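Local coordinates for protein type IV pilus biogenesis factor PilY1 (PDB 3HX6) that takes part in type IV pilus assembly, twitching motility and adhesion to host cells, and binds calcium, which appears to govern its control of pilus retraction, at residues 281-286 / 291-296; 451-454 / 459-462; 520-525 / 547-552. The protein carries 3 engineered substitutions. One frame throughout, in Å; residues are numbered along the deposited sequence.

Interaction 1 (281-286 / 291-296); sequences DLIAGK and DPFSRA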
ATOM      1  N   ASP A 281       8.629  -8.266 -32.915  1.00 14.20           N
ATOM      2  CA  ASP A 281       9.435  -9.257 -32.222  1.00 14.57           C
ATOM      3  C   ASP A 281      10.704  -8.538 -31.795  1.00 15.98           C
ATOM      4  O   ASP A 281      11.449  -8.040 -32.642  1.00 15.73           O
ATOM      5  CB  ASP A 281       9.813 -10.411 -33.154  1.00 16.57           C
ATOM      6  CG  ASP A 281       8.631 -11.306 -33.505  1.00 18.80           C
ATOM      7  OD1 ASP A 281       8.812 -12.209 -34.352  1.00 20.22           O
ATOM      8  OD2 ASP A 281       7.532 -11.116 -32.943  1.00 16.97           O
ATOM      9  N   LEU A 282      10.942  -8.469 -30.490  1.00 14.45           N
ATOM     10  CA  LEU A 282      12.138  -7.813 -29.992  1.00 16.67           C
ATOM     11  C   LEU A 282      13.096  -8.877 -29.469  1.00 17.62           C
ATOM     12  O   LEU A 282      13.699  -8.721 -28.411  1.00 16.70           O
ATOM     13  CB  LEU A 282      11.790  -6.798 -28.890  1.00 14.57           C
ATOM     14  CG  LEU A 282      10.784  -5.703 -29.286  1.00 16.46           C
ATOM     15  CD1 LEU A 282      10.643  -4.683 -28.145  1.00 11.55           C
ATOM     16  CD2 LEU A 282      11.240  -5.007 -30.578  1.00 15.67           C
ATOM     17  N   ILE A 283      13.206  -9.967 -30.224  1.00 19.85           N
ATOM     18  CA  ILE A 283      14.101 -11.080 -29.900  1.00 21.72           C
ATOM     19  C   ILE A 283      14.835 -11.485 -31.182  1.00 23.59           C
ATOM     20  O   ILE A 283      14.427 -11.108 -32.281  1.00 22.86           O
ATOM     21  CB  ILE A 283      13.332 -12.310 -29.362  1.00 20.13           C
ATOM     22  CG1 ILE A 283      12.231 -12.702 -30.347  1.00 19.73           C
ATOM     23  CG2 ILE A 283      12.761 -12.010 -27.979  1.00 21.14           C
ATOM     24  CD1 ILE A 283      11.521 -13.988 -29.990  1.00 20.14           C
ATOM     25  N   ALA A 284      15.909 -12.254 -31.039  1.00 27.27           N
ATOM     26  CA  ALA A 284      16.701 -12.688 -32.186  1.00 32.04           C
ATOM     27  C   ALA A 284      15.943 -13.567 -33.180  1.00 36.21           C
ATOM     28  O   ALA A 284      14.925 -14.173 -32.844  1.00 36.51           O
ATOM     29  CB  ALA A 284      17.947 -13.413 -31.705  1.00 32.22           C
ATOM     30  N   GLY A 285      16.454 -13.625 -34.409  1.00 42.35           N
ATOM     31  CA  GLY A 285      15.839 -14.436 -35.447  1.00 49.40           C
ATOM     32  C   GLY A 285      15.751 -15.887 -35.015  1.00 53.73           C
ATOM     33  O   GLY A 285      14.662 -16.459 -34.962  1.00 54.64           O
ATOM     34  N   LYS A 286      16.899 -16.489 -34.712  1.00 57.46           N
ATOM     35  CA  LYS A 286      16.926 -17.872 -34.252  1.00 60.69           C
ATOM     36  C   LYS A 286      16.209 -17.899 -32.912  1.00 62.89           C
ATOM     37  O   LYS A 286      15.636 -16.898 -32.486  1.00 63.51           O
ATOM     38  CB  LYS A 286      18.362 -18.366 -34.054  1.00 60.70           C
ATOM     39  CG  LYS A 286      19.139 -18.670 -35.328  1.00 62.52           C
ATOM     40  CD  LYS A 286      19.461 -17.417 -36.126  1.00 63.55           C
ATOM     41  CE  LYS A 286      20.473 -17.720 -37.226  1.00 63.67           C
ATOM     42  NZ  LYS A 286      20.027 -18.826 -38.125  1.00 63.18           N
ATOM     43  N   ASP A 291      13.573 -22.148 -24.129  1.00 58.43           N
ATOM     44  CA  ASP A 291      13.340 -20.861 -23.485  1.00 53.27           C
ATOM     45  C   ASP A 291      13.749 -19.789 -24.496  1.00 48.31           C
ATOM     46  O   ASP A 291      14.796 -19.155 -24.380  1.00 48.20           O
ATOM     47  CB  ASP A 291      14.123 -20.746 -22.165  1.00 54.20           C
ATOM     48  CG  ASP A 291      15.585 -20.435 -22.364  1.00 55.68           C
ATOM     49  OD1 ASP A 291      16.236 -21.120 -23.177  1.00 56.72           O
ATOM     50  OD2 ASP A 291      16.081 -19.503 -21.694  1.00 56.58           O
ATOM     51  N   PRO A 292      12.904 -19.588 -25.517  1.00 43.35           N
ATOM     52  CA  PRO A 292      13.060 -18.634 -26.621  1.00 38.14           C
ATOM     53  C   PRO A 292      13.307 -17.192 -26.179  1.00 32.22           C
ATOM     54  O   PRO A 292      13.716 -16.346 -26.975  1.00 30.07           O
ATOM     55  CB  PRO A 292      11.747 -18.787 -27.383  1.00 39.98           C
ATOM     56  CG  PRO A 292      10.776 -19.116 -26.294  1.00 41.96           C
ATOM     57  CD  PRO A 292      11.541 -20.151 -25.518  1.00 42.72           C
ATOM     58  N   PHE A 293      13.060 -16.922 -24.905  1.00 26.62           N
ATOM     59  CA  PHE A 293      13.241 -15.585 -24.362  1.00 24.24           C
ATOM     60  C   PHE A 293      14.534 -15.487 -23.567  1.00 22.90           C
ATOM     61  O   PHE A 293      14.720 -14.571 -22.773  1.00 19.46           O
ATOM     62  CB  PHE A 293      12.044 -15.226 -23.483  1.00 22.68           C
ATOM     63  CG  PHE A 293      10.727 -15.325 -24.198  1.00 23.41           C
ATOM     64  CD1 PHE A 293       9.714 -16.147 -23.712  1.00 22.36           C
ATOM     65  CD2 PHE A 293      10.503 -14.609 -25.371  1.00 18.76           C
ATOM     66  CE1 PHE A 293       8.499 -16.253 -24.387  1.00 21.52           C
ATOM     67  CE2 PHE A 293       9.293 -14.710 -26.050  1.00 17.54           C
ATOM     68  CZ  PHE A 293       8.291 -15.534 -25.556  1.00 18.67           C
ATOM     69  N   SER A 294      15.429 -16.440 -23.802  1.00 22.86           N
ATOM     70  CA  SER A 294      16.714 -16.472 -23.122  1.00 23.24           C
ATOM     71  C   SER A 294      17.513 -15.202 -23.389  1.00 21.95           C
ATOM     72  O   SER A 294      17.422 -14.608 -24.462  1.00 21.06           O
ATOM     73  CB  SER A 294      17.530 -17.683 -23.585  1.00 22.80           C
ATOM     74  OG  SER A 294      18.825 -17.660 -23.017  1.00 23.57           O
ATOM     75  N   ARG A 295      18.302 -14.799 -22.401  1.00 23.09           N
ATOM     76  CA  ARG A 295      19.139 -13.615 -22.519  1.00 24.20           C
ATOM     77  C   ARG A 295      20.552 -14.004 -22.946  1.00 24.15           C
ATOM     78  O   ARG A 295      21.377 -13.145 -23.256  1.00 24.75           O
ATOM     79  CB  ARG A 295      19.213 -12.890 -21.177  1.00 24.28           C
ATOM     80  CG  ARG A 295      17.959 -12.153 -20.803  1.00 26.01           C
ATOM     81  CD  ARG A 295      18.331 -10.888 -20.059  1.00 29.15           C
ATOM     82  NE  ARG A 295      18.430 -11.093 -18.622  1.00 29.95           N
ATOM     83  CZ  ARG A 295      18.970 -10.218 -17.781  1.00 28.99           C
ATOM     84  NH1 ARG A 295      19.476  -9.076 -18.227  1.00 27.13           N
ATOM     85  NH2 ARG A 295      18.982 -10.476 -16.486  1.00 30.73           N
ATOM     86  N   ALA A 296      20.812 -15.305 -22.953  1.00 24.60           N
ATOM     87  CA  ALA A 296      22.118 -15.857 -23.297  1.00 24.23           C
ATOM     88  C   ALA A 296      22.851 -15.158 -24.434  1.00 25.38           C
ATOM     89  O   ALA A 296      24.040 -14.867 -24.319  1.00 27.20           O
ATOM     90  CB  ALA A 296      21.980 -17.345 -23.608  1.00 24.45           C
TER

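Interaction 2 (451-454 / 459-462); sequences EDMI and VVLL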
ATOM      1  N   GLU A 451      -6.635   7.152 -23.522  1.00 16.90           N
ATOM      2  CA  GLU A 451      -5.741   6.922 -22.376  1.00 16.95           C
ATOM      3  C   GLU A 451      -5.414   5.441 -22.204  1.00 16.52           C
ATOM      4  O   GLU A 451      -6.242   4.576 -22.499  1.00 12.83           O
ATOM      5  CB  GLU A 451      -6.390   7.424 -21.081  1.00 19.59           C
ATOM      6  CG  GLU A 451      -6.656   8.922 -21.043  1.00 29.25           C
ATOM      7  CD  GLU A 451      -5.377   9.729 -21.011  1.00 31.09           C
ATOM      8  OE1 GLU A 451      -4.569   9.509 -20.084  1.00 36.08           O
ATOM      9  OE2 GLU A 451      -5.178  10.579 -21.905  1.00 34.35           O
ATOM     10  N   ASP A 452      -4.210   5.151 -21.713  1.00 13.69           N
ATOM     11  CA  ASP A 452      -3.804   3.770 -21.498  1.00 15.76           C
ATOM     12  C   ASP A 452      -4.699   3.093 -20.466  1.00 13.99           C
ATOM     13  O   ASP A 452      -5.311   3.750 -19.622  1.00 14.05           O
ATOM     14  CB  ASP A 452      -2.345   3.700 -21.049  1.00 17.00           C
ATOM     15  CG  ASP A 452      -1.379   4.079 -22.156  1.00 22.60           C
ATOM     16  OD1 ASP A 452      -1.838   4.464 -23.260  1.00 19.94           O
ATOM     17  OD2 ASP A 452      -0.154   3.988 -21.922  1.00 26.50           O
ATOM     18  N   MET A 453      -4.762   1.770 -20.545  1.00 12.10           N
ATOM     19  CA  MET A 453      -5.593   0.987 -19.654  1.00 13.19           C
ATOM     20  C   MET A 453      -4.759   0.233 -18.632  1.00 15.11           C
ATOM     21  O   MET A 453      -3.533   0.177 -18.731  1.00 15.31           O
ATOM     22  CB  MET A 453      -6.418  -0.003 -20.469  1.00 11.88           C
ATOM     23  CG  MET A 453      -7.140   0.629 -21.647  1.00 13.48           C
ATOM     24  SD  MET A 453      -8.087  -0.603 -22.563  1.00 15.31           S
ATOM     25  CE  MET A 453      -6.897  -1.094 -23.805  1.00 11.81           C
ATOM     26  N   ILE A 454      -5.437  -0.358 -17.656  1.00 14.18           N
ATOM     27  CA  ILE A 454      -4.766  -1.108 -16.602  1.00 15.81           C
ATOM     28  C   ILE A 454      -5.384  -2.486 -16.442  1.00 14.85           C
ATOM     29  O   ILE A 454      -6.557  -2.613 -16.087  1.00 14.22           O
ATOM     30  CB  ILE A 454      -4.875  -0.376 -15.248  1.00 16.34           C
ATOM     31  CG1 ILE A 454      -4.308   1.040 -15.381  1.00 16.40           C
ATOM     32  CG2 ILE A 454      -4.130  -1.161 -14.166  1.00 15.72           C
ATOM     33  CD1 ILE A 454      -4.775   1.993 -14.273  1.00 20.32           C
ATOM     34  N   VAL A 459      -9.367  -8.354 -14.260  1.00 15.39           N
ATOM     35  CA  VAL A 459     -10.089  -7.184 -14.748  1.00 15.52           C
ATOM     36  C   VAL A 459      -9.215  -6.258 -15.582  1.00 14.68           C
ATOM     37  O   VAL A 459      -7.998  -6.204 -15.409  1.00 14.98           O
ATOM     38  CB  VAL A 459     -10.666  -6.324 -13.586  1.00 16.90           C
ATOM     39  CG1 VAL A 459     -11.352  -7.197 -12.565  1.00 17.52           C
ATOM     40  CG2 VAL A 459      -9.562  -5.511 -12.940  1.00 16.77           C
ATOM     41  N   VAL A 460      -9.845  -5.536 -16.498  1.00 13.82           N
ATOM     42  CA  VAL A 460      -9.127  -4.558 -17.294  1.00 13.59           C
ATOM     43  C   VAL A 460      -9.826  -3.247 -16.970  1.00 13.71           C
ATOM     44  O   VAL A 460     -11.048  -3.141 -17.062  1.00 14.90           O
ATOM     45  CB  VAL A 460      -9.184  -4.858 -18.808  1.00 15.96           C
ATOM     46  CG1 VAL A 460     -10.623  -4.872 -19.300  1.00 12.99           C
ATOM     47  CG2 VAL A 460      -8.356  -3.823 -19.556  1.00 12.89           C
ATOM     48  N   LEU A 461      -9.046  -2.267 -16.539  1.00 12.48           N
ATOM     49  CA  LEU A 461      -9.572  -0.968 -16.161  1.00 13.15           C
ATOM     50  C   LEU A 461      -9.239   0.042 -17.245  1.00 12.64           C
ATOM     51  O   LEU A 461      -8.104   0.119 -17.697  1.00 13.16           O
ATOM     52  CB  LEU A 461      -8.945  -0.550 -14.833  1.00 14.63           C
ATOM     53  CG  LEU A 461      -9.200  -1.544 -13.697  1.00 14.63           C
ATOM     54  CD1 LEU A 461      -8.172  -1.350 -12.597  1.00 17.09           C
ATOM     55  CD2 LEU A 461     -10.619  -1.357 -13.169  1.00 13.48           C
ATOM     56  N   LEU A 462     -10.229   0.814 -17.669  1.00 13.00           N
ATOM     57  CA  LEU A 462     -10.000   1.797 -18.712  1.00 12.85           C
ATOM     58  C   LEU A 462     -10.866   3.024 -18.510  1.00 13.61           C
ATOM     59  O   LEU A 462     -11.875   2.985 -17.809  1.00 14.23           O
ATOM     60  CB  LEU A 462     -10.299   1.196 -20.088  1.00 11.34           C
ATOM     61  CG  LEU A 462     -11.732   0.685 -20.279  1.00 11.84           C
ATOM     62  CD1 LEU A 462     -12.164   0.929 -21.709  1.00 14.57           C
ATOM     63  CD2 LEU A 462     -11.818  -0.796 -19.936  1.00 11.95           C
TER

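Interaction 3 (520-525 / 547-552); sequences SGTEQK and ECLTVN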
ATOM      1  N   SER A 520     -20.209  -2.158 -14.521  1.00 15.20           N
ATOM      2  CA  SER A 520     -19.004  -2.162 -15.337  1.00 16.43           C
ATOM      3  C   SER A 520     -18.452  -0.775 -15.617  1.00 16.31           C
ATOM      4  O   SER A 520     -17.255  -0.613 -15.842  1.00 16.31           O
ATOM      5  CB  SER A 520     -19.269  -2.882 -16.658  1.00 17.10           C
ATOM      6  OG  SER A 520     -19.557  -4.246 -16.425  1.00 18.22           O
ATOM      7  N   GLY A 521     -19.321   0.226 -15.599  1.00 15.53           N
ATOM      8  CA  GLY A 521     -18.867   1.573 -15.870  1.00 16.10           C
ATOM      9  C   GLY A 521     -19.518   2.628 -14.999  1.00 16.80           C
ATOM     10  O   GLY A 521     -20.662   2.477 -14.570  1.00 15.35           O
ATOM     11  N   THR A 522     -18.769   3.691 -14.729  1.00 16.54           N
ATOM     12  CA  THR A 522     -19.260   4.802 -13.931  1.00 19.39           C
ATOM     13  C   THR A 522     -18.619   6.097 -14.421  1.00 20.59           C
ATOM     14  O   THR A 522     -17.427   6.138 -14.743  1.00 17.82           O
ATOM     15  CB  THR A 522     -18.957   4.613 -12.428  1.00 20.73           C
ATOM     16  OG1 THR A 522     -19.516   5.705 -11.690  1.00 23.47           O
ATOM     17  CG2 THR A 522     -17.466   4.557 -12.177  1.00 20.68           C
ATOM     18  N   GLU A 523     -19.433   7.145 -14.488  1.00 22.73           N
ATOM     19  CA  GLU A 523     -19.002   8.458 -14.942  1.00 26.93           C
ATOM     20  C   GLU A 523     -18.221   9.169 -13.839  1.00 29.24           C
ATOM     21  O   GLU A 523     -18.684   9.244 -12.703  1.00 29.38           O
ATOM     22  CB  GLU A 523     -20.237   9.269 -15.341  1.00 27.97           C
ATOM     23  CG  GLU A 523     -19.978  10.665 -15.875  1.00 35.24           C
ATOM     24  CD  GLU A 523     -21.259  11.352 -16.317  1.00 38.18           C
ATOM     25  OE1 GLU A 523     -22.201  11.450 -15.499  1.00 39.10           O
ATOM     26  OE2 GLU A 523     -21.328  11.786 -17.484  1.00 40.90           O
ATOM     27  N   GLN A 524     -17.035   9.679 -14.168  1.00 32.98           N
ATOM     28  CA  GLN A 524     -16.205  10.384 -13.185  1.00 38.41           C
ATOM     29  C   GLN A 524     -15.896  11.834 -13.568  1.00 43.33           C
ATOM     30  O   GLN A 524     -15.955  12.212 -14.738  1.00 43.24           O
ATOM     31  CB  GLN A 524     -14.892   9.627 -12.945  1.00 37.18           C
ATOM     32  CG  GLN A 524     -15.045   8.371 -12.097  1.00 38.20           C
ATOM     33  CD  GLN A 524     -13.718   7.855 -11.553  1.00 39.36           C
ATOM     34  OE1 GLN A 524     -12.843   7.430 -12.307  1.00 37.20           O
ATOM     35  NE2 GLN A 524     -13.567   7.896 -10.232  1.00 40.21           N
ATOM     36  N   LYS A 525     -15.561  12.638 -12.561  1.00 49.38           N
ATOM     37  CA  LYS A 525     -15.253  14.054 -12.753  1.00 53.85           C
ATOM     38  C   LYS A 525     -14.141  14.346 -13.756  1.00 55.66           C
ATOM     39  O   LYS A 525     -13.405  13.446 -14.175  1.00 55.98           O
ATOM     40  CB  LYS A 525     -14.900  14.709 -11.412  1.00 56.17           C
ATOM     41  CG  LYS A 525     -16.106  15.025 -10.537  1.00 59.42           C
ATOM     42  CD  LYS A 525     -15.687  15.735  -9.254  1.00 60.88           C
ATOM     43  CE  LYS A 525     -16.895  16.208  -8.453  1.00 62.57           C
ATOM     44  NZ  LYS A 525     -17.823  15.092  -8.109  1.00 64.07           N
ATOM     45  N   GLU A 547     -11.821  11.500  -7.507  1.00 53.66           N
ATOM     46  CA  GLU A 547     -12.206  10.243  -6.879  1.00 49.74           C
ATOM     47  C   GLU A 547     -11.280   9.073  -7.179  1.00 45.56           C
ATOM     48  O   GLU A 547     -10.785   8.909  -8.292  1.00 44.03           O
ATOM     49  CB  GLU A 547     -13.627   9.848  -7.303  1.00 52.81           C
ATOM     50  CG  GLU A 547     -14.763  10.415  -6.446  1.00 56.82           C
ATOM     51  CD  GLU A 547     -15.053   9.579  -5.201  1.00 58.81           C
ATOM     52  OE1 GLU A 547     -15.410   8.389  -5.347  1.00 58.41           O
ATOM     53  OE2 GLU A 547     -14.929  10.115  -4.077  1.00 59.41           O
ATOM     54  N   CYS A 548     -11.050   8.267  -6.152  1.00 40.04           N
ATOM     55  CA  CYS A 548     -10.255   7.061  -6.268  1.00 36.63           C
ATOM     56  C   CYS A 548     -11.270   5.999  -5.895  1.00 33.66           C
ATOM     57  O   CYS A 548     -12.094   6.217  -5.007  1.00 33.07           O
ATOM     58  CB  CYS A 548      -9.123   7.028  -5.248  1.00 38.54           C
ATOM     59  SG  CYS A 548      -7.640   8.036  -5.575  1.00 38.45           S
ATOM     60  N   LEU A 549     -11.231   4.858  -6.566  1.00 29.95           N
ATOM     61  CA  LEU A 549     -12.174   3.799  -6.254  1.00 27.03           C
ATOM     62  C   LEU A 549     -11.440   2.519  -5.894  1.00 26.34           C
ATOM     63  O   LEU A 549     -10.609   2.033  -6.661  1.00 24.21           O
ATOM     64  CB  LEU A 549     -13.097   3.544  -7.447  1.00 26.30           C
ATOM     65  CG  LEU A 549     -13.900   4.736  -7.980  1.00 28.23           C
ATOM     66  CD1 LEU A 549     -14.643   4.315  -9.236  1.00 29.51           C
ATOM     67  CD2 LEU A 549     -14.879   5.232  -6.930  1.00 27.32           C
ATOM     68  N   THR A 550     -11.729   1.987  -4.711  1.00 25.25           N
ATOM     69  CA  THR A 550     -11.111   0.743  -4.294  1.00 25.27           C
ATOM     70  C   THR A 550     -11.583  -0.275  -5.328  1.00 25.51           C
ATOM     71  O   THR A 550     -12.753  -0.282  -5.707  1.00 25.51           O
ATOM     72  CB  THR A 550     -11.598   0.308  -2.890  1.00 26.61           C
ATOM     73  OG1 THR A 550     -11.317   1.345  -1.941  1.00 29.28           O
ATOM     74  CG2 THR A 550     -10.892  -0.973  -2.455  1.00 22.99           C
ATOM     75  N   VAL A 551     -10.676  -1.121  -5.800  1.00 24.35           N
ATOM     76  CA  VAL A 551     -11.051  -2.108  -6.799  1.00 23.24           C
ATOM     77  C   VAL A 551     -10.756  -3.542  -6.393  1.00 22.89           C
ATOM     78  O   VAL A 551      -9.872  -3.812  -5.580  1.00 21.87           O
ATOM     79  CB  VAL A 551     -10.354  -1.829  -8.144  1.00 24.32           C
ATOM     80  CG1 VAL A 551     -10.884  -0.540  -8.743  1.00 23.46           C
ATOM     81  CG2 VAL A 551      -8.853  -1.734  -7.939  1.00 26.51           C
ATOM     82  N   ASN A 552     -11.519  -4.457  -6.971  1.00 22.23           N
ATOM     83  CA  ASN A 552     -11.354  -5.875  -6.710  1.00 24.38           C
ATOM     84  C   ASN A 552     -10.941  -6.549  -8.014  1.00 23.65           C
ATOM     85  O   ASN A 552     -11.751  -6.724  -8.917  1.00 21.62           O
ATOM     86  CB  ASN A 552     -12.663  -6.465  -6.182  1.00 24.84           C
ATOM     87  CG  ASN A 552     -12.611  -7.970  -6.050  1.00 26.59           C
ATOM     88  OD1 ASN A 552     -11.562  -8.544  -5.755  1.00 25.01           O
ATOM     89  ND2 ASN A 552     -13.756  -8.621  -6.250  1.00 25.75           N
TER

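Interaction 1 (281-286 / 291-296)
A single aliphatic branch meeting the rim of an aromatic ring carries most of this small but buried contact: CG2 of Ile-283 lies 4.3 Å from CD2 of Phe-293, at the edge of the ring and close to its plane. Both residues belong to one long loop, and their CA atoms stand 7.2 Å apart; the two segments bury 94 Å² in all. At Ile-283, CG1 occupies the position between the backbone N and the carbonyl carbon (chi1 54°), which sets CG2 anti to the carbonyl carbon and turns it to the aromatic rim. The other end of the side chain, CD1, rests more loosely against Pro-292 O at 4.4 Å. Pro-292 also addresses the ring from within its own segment, holding its CG 4.0 Å above one face, displaced to the rim. The loop joins the third and fourth strands of a four-stranded antiparallel blade of the beta-propeller, and the calcium site lies in the EF-hand-like loop between the first two strands of that blade. Here the Phe-293 ring packs beside Asn-260 and Asp-266, two residues of the metal site, with its side chain about 4 Å from the calcium ion at nearest approach. A type I turn from Asp-291 to Ser-294 presents the ring, tied by Ser-294 N to Asp-291 O at 2.8 Å. The last residue of that turn also opens an ST turn, in which Ala-296 N donates to Ser-294 OG over 3.1 Å. Within it, Arg-295 sends its guanidinium to the carbonyl oxygens of Pro-67 and Ile-68.

Interaction 2 (451-454 / 459-462)
A tight beta-hairpin begins where Ile-454 and Leu-461 face each other as an antiparallel hydrogen-bonded pair, with CA atoms 4.8 Å apart. Two short, nearly straight bonds join them. Ile-454 N donates to Leu-461 O over 2.7 Å from within the plane of that carbonyl. The return bond, from Leu-461 N to Ile-454 O at 2.6 Å, approaches 27° off the plane of its carbonyl. The same Ile-454 O also receives a CA-H...O contact from Val-460 CA at 3.4 Å, so one oxygen meets two neighbouring residues of the partner strand. Within the fold, strand 454-456 is the outermost member, in this chain, of a large mixed sheet, and strand 459-466 links it to strand 477-483. On one face the CB atoms of Ile-454 and Leu-461 touch at 4.1 Å. Met-453, one residue ahead of the pair, instead runs alongside Leu-462, the two side chains pointing the same way. Its CG lies anti to the carbonyl carbon (chi1 -49°), bringing CG to 3.6 Å from Leu-462 CB and letting SD follow along the same methylene. Met-453 CB is close to Leu-461 O, at 3.2 Å. Ile-346 packs against Met-453 and Val-460, and Leu-368 against Met-453 and Leu-462, while Phe-496 touches Leu-461.

Interaction 3 (520-525 / 547-552)
Gln-524 and Glu-547 mark the nearest approach of two strand segments that face each other without pairing, their CA atoms 7.5 Å apart. Here a small beta sheet lies against a larger one: strand 521-524 lies inside the large mixed sheet, between strands 408-415 and 477-483, whereas strand 548-550 is an outermost strand, within this chain, of a three-stranded antiparallel meander. A classic beta bulge, with Ser-520 and Gly-521 both opposite Arg-413, starts the first of these strands. Side chains make the contact, and Gln-524 does most of the bridging. Its chain stays extended beyond CG (chi2 -164°) and carries the amide across to the second sheet, where NE2 sits 3.5 Å from Glu-547 CB and 3.9 Å from Leu-549 CD1. The amide oxygen has a partner of its own, OE1 bonding to the hydroxyl of Thr-480 on the adjacent strand, which helps to fix how the amide is turned. Gln-524 and Glu-547 cross at about a right angle, their amide and carboxylate planes 84° apart. Glu-547 meets the glutamine through its CB, and its chain then bends at chi2 to lead the carboxylate elsewhere: OE1 forms a salt bridge with Arg-410, while OE2 lies close to Glu-79 of the second subunit, a like charge. Cys-548, the next residue, turns from the large sheet and closes a disulfide with Cys-543. Leu-549 points back into the interface, and beside the amide one of its methyls meets that of Thr-522 tip to tip, Leu-549 CD1 lying 4.1 Å from Thr-522 CG2.

Overall arrangement
In this C-terminal domain of PilY1 the three contacts follow one another along the chain but fall into two neighbourhoods. Interaction 1 belongs to the calcium-binding blade of the propeller, and its centre lies about 29 Å from that of interaction 2. Interaction 3 is farther still, about 40 Å between centres and on the opposite side of the chain's centre. Interactions 2 and 3, by contrast, share the large mixed sheet: their centres are about 12 Å apart, and they touch where Val-459 CG1 packs against Asn-552 O at 3.7 Å. Hairpin pairing forms the edge of that sheet in interaction 2, whereas in interaction 3 a smaller sheet lies against its interior strand 521-524.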